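Local coordinates for alpha-L-arabinosidase (Xanthomonas axonopodis pv. citri, PDB 6D25), which probably cleaves alpha-L-arabinofuranosyl side groups off arabinoxylans, including internally di-substituted ones, as a trimeric enzyme of glycoside hydrolase family GH51, at residues 47-52 with 403-408; 197-202 with 217-222; 307-312 with 363-368; 394-399 with 489-494. All blocks are in the same frame, centred on the assembly; numbering follows the deposited sequence.

Contact 1: 47-52 with 403-408; sequences QLFGQF and PYQDAT
F49 reaches across to Y404 and Q405 through the ring atoms CD2, CE2 and CZ, and no hydrogen bond joins the two segments. Followed outward from CB, the side chain first swings CG beside its own backbone N (chi1 -62°), which sends the ring toward the turn at 404-407. F49 CD2 then lies 3.8 Å from Q405 CG, in the aliphatic part of that side chain. One atom further on, F49 CE2 lies between two neighbours, 3.9 Å from Y404 CB and 4.1 Å from Q405 CG. The tip, F49 CZ, makes the shortest approach, 3.7 Å to Y404 CB. Both partner carbons come at the ring obliquely, so the contact is carbon packing and not a stack. The Q405 amide plane is nevertheless only 24° from that of the F49 ring, and its NE2 goes on to weak hydrogen bonds with I89 O and A90 O. Y404 touches F49 through CB alone: its ring leads away to an edge-to-face contact with Y401, and its OH bonds S432 OG. Residues 404-407 form a type II turn, closed by A407 N to Y404 O at 3.1 Å. F49, in the loop that leads into strand 51-52 of the (beta/alpha)8 barrel, meets the turn that leads into strand 407-421 of the beta-sandwich domain, with F398 of helix 393-400 and F356 of helix 346-361 also against its ring.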
loop_
_atom_site.group_PDB
_atom_site.type_symbol
_atom_site.label_atom_id
_atom_site.label_comp_id
_atom_site.label_asym_id
_atom_site.label_seq_id
_atom_site.Cartn_x
_atom_site.Cartn_y
_atom_site.Cartn_z
ATOM N N GLN A 47 -15.247 29.420 -6.361
ATOM C CA GLN A 47 -14.313 28.329 -6.650
ATOM C C GLN A 47 -14.744 27.556 -7.905
ATOM O O GLN A 47 -13.996 26.710 -8.381
ATOM C CB GLN A 47 -14.201 27.363 -5.471
ATOM C CG GLN A 47 -13.890 28.007 -4.131
ATOM C CD GLN A 47 -12.636 28.842 -4.114
ATOM O OE1 GLN A 47 -11.743 28.643 -4.916
ATOM N NE2 GLN A 47 -12.570 29.764 -3.163
ATOM N N LEU A 48 -15.925 27.863 -8.466
ATOM C CA LEU A 48 -16.302 27.312 -9.764
ATOM C C LEU A 48 -15.376 27.815 -10.883
ATOM O O LEU A 48 -15.363 27.240 -11.979
ATOM C CB LEU A 48 -17.762 27.708 -10.054
ATOM C CG LEU A 48 -18.817 27.020 -9.185
ATOM C CD1 LEU A 48 -20.202 27.491 -9.578
ATOM C CD2 LEU A 48 -18.715 25.509 -9.268
ATOM N N PHE A 49 -14.613 28.851 -10.628
ATOM C CA PHE A 49 -13.710 29.462 -11.614
ATOM C C PHE A 49 -12.255 29.064 -11.346
ATOM O O PHE A 49 -11.339 29.800 -11.743
ATOM C CB PHE A 49 -13.910 30.986 -11.579
ATOM C CG PHE A 49 -15.323 31.348 -11.970
ATOM C CD1 PHE A 49 -15.703 31.327 -13.297
ATOM C CD2 PHE A 49 -16.300 31.547 -11.014
ATOM C CE1 PHE A 49 -17.030 31.556 -13.665
ATOM C CE2 PHE A 49 -17.603 31.846 -11.374
ATOM C CZ PHE A 49 -17.982 31.803 -12.706
ATOM N N GLY A 50 -12.047 27.916 -10.715
ATOM C CA GLY A 50 -10.704 27.423 -10.440
ATOM C C GLY A 50 -9.909 27.141 -11.702
ATOM O O GLY A 50 -10.466 26.874 -12.818
ATOM N N GLN A 51 -8.582 27.250 -11.530
ATOM C CA GLN A 51 -7.614 26.956 -12.563
ATOM C C GLN A 51 -6.809 25.718 -12.128
ATOM O O GLN A 51 -6.893 25.247 -10.993
ATOM C CB GLN A 51 -6.701 28.157 -12.795
ATOM C CG GLN A 51 -7.425 29.454 -13.175
ATOM C CD GLN A 51 -7.908 29.483 -14.611
ATOM O OE1 GLN A 51 -7.472 28.707 -15.463
ATOM N NE2 GLN A 51 -8.832 30.392 -14.893
ATOM N N PHE A 52 -6.044 25.195 -13.076
ATOM C CA PHE A 52 -5.359 23.932 -12.932
ATOM C C PHE A 52 -4.053 24.004 -13.709
ATOM O O PHE A 52 -4.068 24.117 -14.930
ATOM C CB PHE A 52 -6.305 22.827 -13.424
ATOM C CG PHE A 52 -5.735 21.447 -13.561
ATOM C CD1 PHE A 52 -4.674 21.016 -12.763
ATOM C CD2 PHE A 52 -6.278 20.571 -14.488
ATOM C CE1 PHE A 52 -4.149 19.745 -12.938
ATOM C CE2 PHE A 52 -5.736 19.299 -14.659
ATOM C CZ PHE A 52 -4.684 18.894 -13.881
ATOM N N PRO A 403 -18.625 38.542 -12.299
ATOM C CA PRO A 403 -19.690 38.859 -11.355
ATOM C C PRO A 403 -20.393 37.630 -10.739
ATOM O O PRO A 403 -21.046 37.771 -9.714
ATOM C CB PRO A 403 -20.692 39.667 -12.190
ATOM C CG PRO A 403 -19.853 40.258 -13.326
ATOM C CD PRO A 403 -18.844 39.175 -13.599
ATOM N N TYR A 404 -20.249 36.444 -11.336
ATOM C CA TYR A 404 -20.784 35.213 -10.777
ATOM C C TYR A 404 -20.015 34.764 -9.522
ATOM O O TYR A 404 -20.529 33.934 -8.775
ATOM C CB TYR A 404 -20.765 34.091 -11.814
ATOM C CG TYR A 404 -21.892 34.107 -12.821
ATOM C CD1 TYR A 404 -22.269 35.260 -13.472
ATOM C CD2 TYR A 404 -22.585 32.947 -13.114
ATOM C CE1 TYR A 404 -23.326 35.277 -14.376
ATOM C CE2 TYR A 404 -23.635 32.932 -14.026
ATOM C CZ TYR A 404 -24.015 34.105 -14.654
ATOM O OH TYR A 404 -25.041 34.097 -15.560
ATOM N N GLN A 405 -18.810 35.289 -9.261
ATOM C CA GLN A 405 -17.998 34.813 -8.148
ATOM C C GLN A 405 -18.683 35.152 -6.816
ATOM O O GLN A 405 -18.844 36.320 -6.483
ATOM C CB GLN A 405 -16.598 35.450 -8.183
ATOM C CG GLN A 405 -15.791 34.934 -9.367
ATOM C CD GLN A 405 -14.331 35.276 -9.270
ATOM O OE1 GLN A 405 -13.830 35.570 -8.182
ATOM N NE2 GLN A 405 -13.613 35.172 -10.392
ATOM N N ASP A 406 -19.134 34.108 -6.100
ATOM C CA ASP A 406 -19.823 34.250 -4.819
ATOM C C ASP A 406 -21.143 35.015 -4.976
ATOM O O ASP A 406 -21.614 35.645 -4.033
ATOM C CB ASP A 406 -18.893 34.831 -3.744
ATOM C CG ASP A 406 -17.814 33.838 -3.289
ATOM O OD1 ASP A 406 -18.008 32.586 -3.472
ATOM O OD2 ASP A 406 -16.782 34.321 -2.751
ATOM N N ALA A 407 -21.727 34.944 -6.145
ATOM C CA ALA A 407 -23.026 35.571 -6.406
ATOM C C ALA A 407 -24.126 34.640 -5.895
ATOM O O ALA A 407 -23.846 33.539 -5.369
ATOM C CB ALA A 407 -23.201 35.833 -7.889
ATOM N N THR A 408 -25.362 35.102 -6.045
ATOM C CA THR A 408 -26.549 34.345 -5.702
ATOM C C THR A 408 -27.219 33.889 -7.013
ATOM O O THR A 408 -27.539 34.716 -7.875
ATOM C CB THR A 408 -27.506 35.212 -4.870
ATOM O OG1 THR A 408 -26.852 35.606 -3.671
ATOM C CG2 THR A 408 -28.802 34.524 -4.520
#

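Contact 2: 197-202 with 217-222; sequences FGVGNE and DVFRRY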
loop_
_atom_site.group_PDB
_atom_site.type_symbol
_atom_site.label_atom_id
_atom_site.label_comp_id
_atom_site.label_asym_id
_atom_site.label_seq_id
_atom_site.Cartn_x
_atom_site.Cartn_y
_atom_site.Cartn_z
ATOM N N PHE A 197 -6.849 20.039 -0.357
ATOM C CA PHE A 197 -5.814 19.022 -0.531
ATOM C C PHE A 197 -6.457 17.792 -1.189
ATOM O O PHE A 197 -7.378 17.180 -0.609
ATOM C CB PHE A 197 -5.194 18.635 0.817
ATOM C CG PHE A 197 -3.881 17.917 0.692
ATOM C CD1 PHE A 197 -3.833 16.595 0.328
ATOM C CD2 PHE A 197 -2.692 18.594 0.897
ATOM C CE1 PHE A 197 -2.618 15.929 0.203
ATOM C CE2 PHE A 197 -1.466 17.959 0.743
ATOM C CZ PHE A 197 -1.436 16.639 0.370
ATOM N N GLY A 198 -6.022 17.500 -2.405
ATOM C CA GLY A 198 -6.497 16.327 -3.173
ATOM C C GLY A 198 -5.774 15.058 -2.754
ATOM O O GLY A 198 -4.536 14.987 -2.765
ATOM N N VAL A 199 -6.530 14.062 -2.372
ATOM C CA VAL A 199 -5.965 12.799 -1.889
ATOM C C VAL A 199 -6.023 11.772 -3.012
ATOM O O VAL A 199 -6.823 10.822 -2.976
ATOM C CB VAL A 199 -6.640 12.335 -0.596
ATOM C CG1 VAL A 199 -5.925 11.147 -0.001
ATOM C CG2 VAL A 199 -6.690 13.448 0.431
ATOM N N GLY A 200 -5.138 11.982 -3.986
ATOM C CA GLY A 200 -5.042 11.132 -5.191
ATOM C C GLY A 200 -5.763 11.736 -6.362
ATOM O O GLY A 200 -6.739 12.454 -6.186
ATOM N N ASN A 201 -5.255 11.471 -7.558
ATOM C CA ASN A 201 -5.759 12.058 -8.824
ATOM C C ASN A 201 -5.972 10.909 -9.841
ATOM O O ASN A 201 -5.150 10.078 -10.034
ATOM C CB ASN A 201 -4.780 13.112 -9.331
ATOM C CG ASN A 201 -4.324 14.083 -8.245
ATOM O OD1 ASN A 201 -5.032 15.086 -7.972
ATOM N ND2 ASN A 201 -3.259 13.722 -7.484
ATOM N N GLU A 202 -7.127 10.779 -10.421
ATOM C CA GLU A 202 -7.335 9.802 -11.522
ATOM C C GLU A 202 -6.866 8.393 -11.066
ATOM O O GLU A 202 -6.134 7.693 -11.772
ATOM C CB GLU A 202 -6.650 10.275 -12.826
ATOM C CG GLU A 202 -7.231 11.566 -13.472
ATOM C CD GLU A 202 -7.210 11.696 -15.021
ATOM O OE1 GLU A 202 -6.554 10.842 -15.698
ATOM O OE2 GLU A 202 -7.895 12.666 -15.599
ATOM N N ASP A 217 -10.583 2.204 -0.025
ATOM C CA ASP A 217 -9.728 1.775 1.103
ATOM C C ASP A 217 -8.469 2.627 1.161
ATOM O O ASP A 217 -8.053 3.115 2.236
ATOM C CB ASP A 217 -9.392 0.287 1.010
ATOM C CG ASP A 217 -10.552 -0.632 1.332
ATOM O OD1 ASP A 217 -11.405 -0.256 2.180
ATOM O OD2 ASP A 217 -10.591 -1.752 0.768
ATOM N N VAL A 218 -7.849 2.843 0.005
ATOM C CA VAL A 218 -6.631 3.631 -0.056
ATOM C C VAL A 218 -6.908 5.094 0.364
ATOM O O VAL A 218 -6.152 5.683 1.140
ATOM C CB VAL A 218 -6.018 3.548 -1.463
ATOM C CG1 VAL A 218 -4.875 4.520 -1.637
ATOM C CG2 VAL A 218 -5.532 2.142 -1.757
ATOM N N PHE A 219 -7.979 5.677 -0.149
ATOM C CA PHE A 219 -8.365 7.039 0.219
ATOM C C PHE A 219 -8.577 7.131 1.742
ATOM O O PHE A 219 -8.037 8.034 2.381
ATOM C CB PHE A 219 -9.621 7.517 -0.536
ATOM C CG PHE A 219 -10.157 8.797 0.049
ATOM C CD1 PHE A 219 -9.490 9.997 -0.109
ATOM C CD2 PHE A 219 -11.261 8.766 0.878
ATOM C CE1 PHE A 219 -9.940 11.149 0.522
ATOM C CE2 PHE A 219 -11.729 9.921 1.498
ATOM C CZ PHE A 219 -11.037 11.098 1.340
ATOM N N ARG A 220 -9.383 6.239 2.290
ATOM C CA ARG A 220 -9.648 6.259 3.738
ATOM C C ARG A 220 -8.336 6.257 4.545
ATOM O O ARG A 220 -8.205 6.985 5.549
ATOM C CB ARG A 220 -10.543 5.079 4.126
ATOM C CG ARG A 220 -12.001 5.302 3.731
ATOM C CD ARG A 220 -12.844 4.083 3.872
ATOM N NE ARG A 220 -12.881 3.567 5.234
ATOM C CZ ARG A 220 -13.810 2.786 5.716
ATOM N NH1 ARG A 220 -14.821 2.378 4.923
ATOM N NH2 ARG A 220 -13.645 2.327 6.964
ATOM N N ARG A 221 -7.379 5.420 4.136
ATOM C CA ARG A 221 -6.104 5.307 4.815
ATOM C C ARG A 221 -5.290 6.585 4.625
ATOM O O ARG A 221 -4.808 7.176 5.621
ATOM C CB ARG A 221 -5.311 4.116 4.294
ATOM C CG ARG A 221 -3.915 3.943 4.863
ATOM C CD ARG A 221 -3.309 2.703 4.271
ATOM N NE ARG A 221 -2.014 2.360 4.833
ATOM C CZ ARG A 221 -1.288 1.317 4.454
ATOM N NH1 ARG A 221 -1.663 0.559 3.411
ATOM N NH2 ARG A 221 -0.165 1.057 5.116
ATOM N N TYR A 222 -5.074 7.028 3.392
ATOM C CA TYR A 222 -4.153 8.126 3.163
ATOM C C TYR A 222 -4.707 9.449 3.737
ATOM O O TYR A 222 -3.924 10.286 4.256
ATOM C CB TYR A 222 -3.844 8.301 1.677
ATOM C CG TYR A 222 -2.777 7.387 1.136
ATOM C CD1 TYR A 222 -2.958 6.017 1.098
ATOM C CD2 TYR A 222 -1.538 7.883 0.733
ATOM C CE1 TYR A 222 -1.968 5.171 0.635
ATOM C CE2 TYR A 222 -0.544 7.056 0.264
ATOM C CZ TYR A 222 -0.754 5.689 0.216
ATOM O OH TYR A 222 0.230 4.830 -0.247
#
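Strand 196-199 lies beside helix 212-224 with V199 and F219 in register, their CA atoms 6.6 Å apart, close enough for one short side chain to fill the gap. V199 does this with all three of its side-chain carbons. V199 CB sits near the plane of the F219 ring at its edge, 3.7 Å from F219 CE1; V199 CG1 is 3.7 Å from F219 CD1, and V199 CG2 is 4.0 Å from F219 CE1. The valine therefore straddles one ring bond from the side and does not lie on a face. F219 supplies that edge because its CG stands trans to the backbone N (chi1 169°), bringing the ring back to the strand although CB does not aim there. V199 CG1 also meets Y222 CB at 3.9 Å, about one turn further along the helix. Strand, helix and the following strand 235-238 make a beta-alpha-beta unit of the (beta/alpha)8 barrel. The sequence leads from V199 through G200 to N201 and E202, the Asn-Glu signature of clan GH-A, whose glutamate is usually the acid/base, consistent with E202 lying near E324. The helix also borders the neighbouring subunits: D217 forms a salt bridge with R211 of a second subunit. Y222 points its OH away from V199, to A159 O and to R221 NH2 of a third subunit. V199 O is buried by the contact and has no hydrogen-bond partner in the model.

Contact 3: 307-312 with 363-368; sequences AIMDKY and AERVRM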
loop_
_atom_site.group_PDB
_atom_site.type_symbol
_atom_site.label_atom_id
_atom_site.label_comp_id
_atom_site.label_asym_id
_atom_site.label_seq_id
_atom_site.Cartn_x
_atom_site.Cartn_y
_atom_site.Cartn_z
ATOM N N ALA A 307 -27.291 12.852 -7.690
ATOM C CA ALA A 307 -28.371 12.049 -7.121
ATOM C C ALA A 307 -27.783 10.876 -6.331
ATOM O O ALA A 307 -28.325 10.470 -5.279
ATOM C CB ALA A 307 -29.312 11.581 -8.213
ATOM N N ILE A 308 -26.684 10.313 -6.800
ATOM C CA ILE A 308 -26.019 9.265 -6.026
ATOM C C ILE A 308 -25.457 9.841 -4.716
ATOM O O ILE A 308 -25.578 9.201 -3.648
ATOM C CB ILE A 308 -24.919 8.576 -6.872
ATOM C CG1 ILE A 308 -25.534 7.862 -8.070
ATOM C CG2 ILE A 308 -24.117 7.618 -6.002
ATOM C CD1 ILE A 308 -24.565 7.486 -9.117
ATOM N N MET A 309 -24.823 11.001 -4.785
ATOM C CA MET A 309 -24.286 11.641 -3.587
ATOM C C MET A 309 -25.415 11.944 -2.592
ATOM O O MET A 309 -25.202 11.795 -1.394
ATOM C CB MET A 309 -23.518 12.924 -3.917
ATOM C CG MET A 309 -22.293 12.650 -4.736
ATOM S SD MET A 309 -21.427 14.105 -5.298
ATOM C CE MET A 309 -20.479 14.544 -3.824
ATOM N N ASP A 310 -26.618 12.279 -3.077
ATOM C CA ASP A 310 -27.734 12.594 -2.203
ATOM C C ASP A 310 -28.139 11.378 -1.363
ATOM O O ASP A 310 -28.619 11.546 -0.261
ATOM C CB ASP A 310 -28.954 13.063 -2.987
ATOM C CG ASP A 310 -28.846 14.450 -3.618
ATOM O OD1 ASP A 310 -27.920 15.236 -3.244
ATOM O OD2 ASP A 310 -29.664 14.734 -4.542
ATOM N N LYS A 311 -27.962 10.157 -1.884
ATOM C CA LYS A 311 -28.373 8.954 -1.155
ATOM C C LYS A 311 -27.533 8.802 0.108
ATOM O O LYS A 311 -28.056 8.339 1.081
ATOM C CB LYS A 311 -28.141 7.674 -1.964
ATOM C CG LYS A 311 -28.898 7.587 -3.264
ATOM C CD LYS A 311 -28.455 6.396 -4.110
ATOM C CE LYS A 311 -28.028 5.160 -3.339
ATOM N NZ LYS A 311 -27.832 4.030 -4.284
ATOM N N TYR A 312 -26.254 9.150 0.062
ATOM C CA TYR A 312 -25.354 8.932 1.195
ATOM C C TYR A 312 -25.120 10.225 1.977
ATOM O O TYR A 312 -24.769 10.152 3.141
ATOM C CB TYR A 312 -24.023 8.348 0.703
ATOM C CG TYR A 312 -24.222 6.970 0.114
ATOM C CD1 TYR A 312 -24.504 5.897 0.942
ATOM C CD2 TYR A 312 -24.251 6.779 -1.257
ATOM C CE1 TYR A 312 -24.766 4.641 0.427
ATOM C CE2 TYR A 312 -24.498 5.524 -1.780
ATOM C CZ TYR A 312 -24.736 4.453 -0.938
ATOM O OH TYR A 312 -24.992 3.213 -1.459
ATOM N N ALA A 363 -25.612 24.800 -8.013
ATOM C CA ALA A 363 -24.675 25.501 -7.108
ATOM C C ALA A 363 -24.750 24.953 -5.680
ATOM O O ALA A 363 -23.827 25.186 -4.918
ATOM C CB ALA A 363 -24.982 26.986 -7.109
ATOM N N GLU A 364 -25.832 24.292 -5.290
ATOM C CA GLU A 364 -25.853 23.748 -3.905
ATOM C C GLU A 364 -24.859 22.585 -3.747
ATOM O O GLU A 364 -24.256 22.442 -2.669
ATOM C CB GLU A 364 -27.235 23.330 -3.401
ATOM C CG GLU A 364 -28.115 22.691 -4.441
ATOM C CD GLU A 364 -28.683 23.684 -5.463
ATOM O OE1 GLU A 364 -28.296 23.562 -6.707
ATOM O OE2 GLU A 364 -29.459 24.625 -5.009
ATOM N N ARG A 365 -24.641 21.824 -4.810
ATOM C CA ARG A 365 -23.768 20.637 -4.703
ATOM C C ARG A 365 -22.414 20.909 -5.354
ATOM O O ARG A 365 -21.387 20.524 -4.805
ATOM C CB ARG A 365 -24.460 19.440 -5.343
ATOM C CG ARG A 365 -23.593 18.180 -5.389
ATOM C CD ARG A 365 -23.277 17.528 -4.047
ATOM N NE ARG A 365 -24.417 16.799 -3.521
ATOM C CZ ARG A 365 -24.373 16.076 -2.401
ATOM N NH1 ARG A 365 -23.234 16.011 -1.716
ATOM N NH2 ARG A 365 -25.457 15.406 -1.991
ATOM N N VAL A 366 -22.416 21.502 -6.552
ATOM C CA VAL A 366 -21.182 21.763 -7.265
ATOM C C VAL A 366 -20.602 23.086 -6.766
ATOM O O VAL A 366 -21.156 24.175 -7.086
ATOM C CB VAL A 366 -21.390 21.790 -8.788
ATOM C CG1 VAL A 366 -20.068 22.022 -9.504
ATOM C CG2 VAL A 366 -22.029 20.499 -9.293
ATOM N N ARG A 367 -19.530 22.990 -5.987
ATOM C CA ARG A 367 -19.032 24.172 -5.289
ATOM C C ARG A 367 -17.559 24.443 -5.631
ATOM O O ARG A 367 -16.995 25.419 -5.118
ATOM C CB ARG A 367 -19.208 23.996 -3.776
ATOM C CG ARG A 367 -20.665 23.807 -3.373
ATOM C CD ARG A 367 -20.980 23.962 -1.909
ATOM N NE ARG A 367 -20.386 23.001 -1.049
ATOM C CZ ARG A 367 -21.003 21.946 -0.499
ATOM N NH1 ARG A 367 -20.323 21.261 0.402
ATOM N NH2 ARG A 367 -22.226 21.592 -0.841
ATOM N N MET A 368 -16.971 23.641 -6.500
ATOM C CA MET A 368 -15.626 23.887 -7.028
ATOM C C MET A 368 -15.541 23.293 -8.443
ATOM O O MET A 368 -16.154 22.265 -8.726
ATOM C CB MET A 368 -14.543 23.199 -6.181
ATOM C CG MET A 368 -14.539 23.620 -4.710
ATOM S SD MET A 368 -13.230 22.751 -3.770
ATOM C CE MET A 368 -11.791 23.519 -4.530
HETATM O O HOH W 1 -27.054 17.024 -4.623
#
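Residues 307-312 of helix 285-312 and the lead-in to strand 366-371 stand well apart, with the CA atoms of M309 and R365 9.1 Å from each other, and R365 spans the gap. Its chain bends at chi2 (68°) and chi3, laying the guanidinium against the helix. M309 CB sits over the centre of one face, 3.6 Å from R365 CZ, while M309 CE lies 3.8 Å from R365 NH1. At the guanidinium edge, R365 NH2 donates to D310 OD1 at 2.8 Å in a nearly straight hydrogen bond (168°) that is part of a salt bridge. OD1 uses its anti lone pair and lies in the guanidinium plane, although the carboxylate and guanidinium planes are 33° apart. A water accepts from R365 NE at 2.9 Å. R365 NH1 bonds V318 O and forms a salt bridge with D313, so the guanidinium is held at several points, which should fix its rotation. The arrangement fits the N-terminal rim of a (beta/alpha)8 barrel, where the C-terminal part of an outer helix lies beside the start of a strand.

Contact 4: 394-399 with 489-494; sequences TYHVFA and AVAPVA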
loop_
_atom_site.group_PDB
_atom_site.type_symbol
_atom_site.label_atom_id
_atom_site.label_comp_id
_atom_site.label_asym_id
_atom_site.label_seq_id
_atom_site.Cartn_x
_atom_site.Cartn_y
_atom_site.Cartn_z
ATOM N N THR A 394 -11.318 31.876 -24.197
ATOM C CA THR A 394 -11.772 31.283 -22.950
ATOM C C THR A 394 -11.470 32.225 -21.784
ATOM O O THR A 394 -12.306 32.389 -20.907
ATOM C CB THR A 394 -11.124 29.906 -22.735
ATOM O OG1 THR A 394 -11.528 29.051 -23.791
ATOM C CG2 THR A 394 -11.481 29.289 -21.396
ATOM N N TYR A 395 -10.297 32.842 -21.756
ATOM C CA TYR A 395 -9.948 33.855 -20.753
ATOM C C TYR A 395 -11.040 34.908 -20.644
ATOM O O TYR A 395 -11.441 35.301 -19.532
ATOM C CB TYR A 395 -8.623 34.528 -21.106
ATOM C CG TYR A 395 -8.210 35.662 -20.207
ATOM C CD1 TYR A 395 -8.621 36.964 -20.418
ATOM C CD2 TYR A 395 -7.382 35.432 -19.119
ATOM C CE1 TYR A 395 -8.245 38.001 -19.577
ATOM C CE2 TYR A 395 -6.971 36.462 -18.288
ATOM C CZ TYR A 395 -7.392 37.759 -18.520
ATOM O OH TYR A 395 -6.968 38.760 -17.676
ATOM N N HIS A 396 -11.485 35.393 -21.802
ATOM C CA HIS A 396 -12.476 36.467 -21.842
ATOM C C HIS A 396 -13.800 35.983 -21.257
ATOM O O HIS A 396 -14.531 36.794 -20.680
ATOM C CB HIS A 396 -12.650 36.989 -23.262
ATOM C CG HIS A 396 -11.414 37.636 -23.787
ATOM N ND1 HIS A 396 -10.734 38.627 -23.089
ATOM C CD2 HIS A 396 -10.716 37.442 -24.933
ATOM C CE1 HIS A 396 -9.715 39.051 -23.813
ATOM N NE2 HIS A 396 -9.652 38.295 -24.913
ATOM N N VAL A 397 -14.120 34.699 -21.367
ATOM C CA VAL A 397 -15.355 34.214 -20.739
ATOM C C VAL A 397 -15.202 34.192 -19.203
ATOM O O VAL A 397 -16.134 34.600 -18.475
ATOM C CB VAL A 397 -15.780 32.849 -21.289
ATOM C CG1 VAL A 397 -17.112 32.427 -20.669
ATOM C CG2 VAL A 397 -15.906 32.863 -22.802
ATOM N N PHE A 398 -14.054 33.774 -18.696
ATOM C CA PHE A 398 -13.777 33.896 -17.240
ATOM C C PHE A 398 -13.931 35.356 -16.796
ATOM O O PHE A 398 -14.544 35.607 -15.741
ATOM C CB PHE A 398 -12.390 33.352 -16.882
ATOM C CG PHE A 398 -12.347 31.849 -16.744
ATOM C CD1 PHE A 398 -12.451 31.018 -17.841
ATOM C CD2 PHE A 398 -12.234 31.260 -15.487
ATOM C CE1 PHE A 398 -12.425 29.642 -17.694
ATOM C CE2 PHE A 398 -12.209 29.885 -15.340
ATOM C CZ PHE A 398 -12.301 29.080 -16.429
ATOM N N ALA A 399 -13.407 36.297 -17.598
ATOM C CA ALA A 399 -13.541 37.726 -17.294
ATOM C C ALA A 399 -15.026 38.138 -17.290
ATOM O O ALA A 399 -15.474 38.781 -16.365
ATOM C CB ALA A 399 -12.765 38.572 -18.279
ATOM N N ALA A 489 -8.522 39.244 -32.046
ATOM C CA ALA A 489 -9.474 38.791 -33.068
ATOM C C ALA A 489 -10.787 38.380 -32.380
ATOM O O ALA A 489 -11.831 38.505 -32.990
ATOM C CB ALA A 489 -8.904 37.623 -33.869
ATOM N N VAL A 490 -10.715 37.820 -31.167
ATOM C CA VAL A 490 -11.896 37.411 -30.409
ATOM C C VAL A 490 -11.783 38.074 -29.036
ATOM O O VAL A 490 -10.952 37.664 -28.239
ATOM C CB VAL A 490 -12.019 35.885 -30.253
ATOM C CG1 VAL A 490 -13.344 35.482 -29.618
ATOM C CG2 VAL A 490 -11.883 35.178 -31.594
ATOM N N ALA A 491 -12.594 39.124 -28.802
ATOM C CA ALA A 491 -12.459 39.857 -27.524
ATOM C C ALA A 491 -13.735 40.642 -27.276
ATOM O O ALA A 491 -14.387 41.056 -28.220
ATOM C CB ALA A 491 -11.261 40.793 -27.557
ATOM N N PRO A 492 -14.062 40.856 -25.990
ATOM C CA PRO A 492 -15.358 41.383 -25.669
ATOM C C PRO A 492 -15.419 42.884 -25.978
ATOM O O PRO A 492 -14.437 43.571 -25.800
ATOM C CB PRO A 492 -15.562 41.071 -24.176
ATOM C CG PRO A 492 -14.187 40.875 -23.633
ATOM C CD PRO A 492 -13.329 40.462 -24.807
ATOM N N VAL A 493 -16.577 43.340 -26.422
ATOM C CA VAL A 493 -16.832 44.745 -26.676
ATOM C C VAL A 493 -18.220 45.096 -26.132
ATOM O O VAL A 493 -19.019 44.180 -25.817
ATOM C CB VAL A 493 -16.739 45.049 -28.187
ATOM C CG1 VAL A 493 -15.351 44.785 -28.734
ATOM C CG2 VAL A 493 -17.852 44.331 -28.998
ATOM N N ALA A 494 -18.512 46.390 -26.068
ATOM C CA ALA A 494 -19.825 46.843 -25.613
ATOM C C ALA A 494 -20.930 46.256 -26.498
ATOM O O ALA A 494 -20.812 46.233 -27.713
ATOM C CB ALA A 494 -19.892 48.357 -25.567
#
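H396, P492 and V490 bury the most surface here, where helix 393-400 packs against the edge of the C-terminal beta-sandwich domain. H396 is the centre of the contact. With CG anti to its carbonyl carbon (chi1 -65°), its imidazole stands out from the helix and offers one face to the chain at 490-492. P492 covers that face with a CH-pi contact: P492 CD lies 3.7 Å from the centroid of the H396 ring and 20° off its normal, displaced toward the rim on the CG and ND1 side. The pyrrolidine and the histidine side chain cross at about a right angle, so P492 meets the ring with CD foremost and CG farther off. Over the same face comes a second, longer CH-pi contact from A491 CA, 4.3 Å from the centroid of the H396 ring, and A491 CB adds a touch at 4.0 Å to H396 NE2. P492 also touches Q471 and L473 of strand 468-473, the strand with which V493 makes its backbone hydrogen bond. L473 also touches V397 of the helix, which packs in turn on helix 346-361. V490 meets H396 through its backbone and not its side chain. Its carbonyl approaches the imidazole obliquely, with V490 O 3.3 Å from H396 CD2 and 3.6 Å from H396 NE2, neither of them a hydrogen bond.

Overall arrangement
Contact 1 is the hub. It touches contact 3 through L48 CD2, 3.5 Å from V366 O, where the loop before the first barrel strand runs beside the last one, and contact 4 through Q51 NE2, 3.4 Å from F398 CE2. Its centre lies about 17 Å from each of theirs. Contacts 3 and 4 do not touch, their centres being about 31 Å apart on opposite sides of the chain's centre. Contact 2, about 25 Å from contact 1 between centres, reaches the same parallel sheet, and its helix borders the other two subunits. In its segment 197-202, E202, close to E324 in the probable active-site pocket, makes a weak hydrogen bond to a glycerol that probably came from the crystallisation liquor.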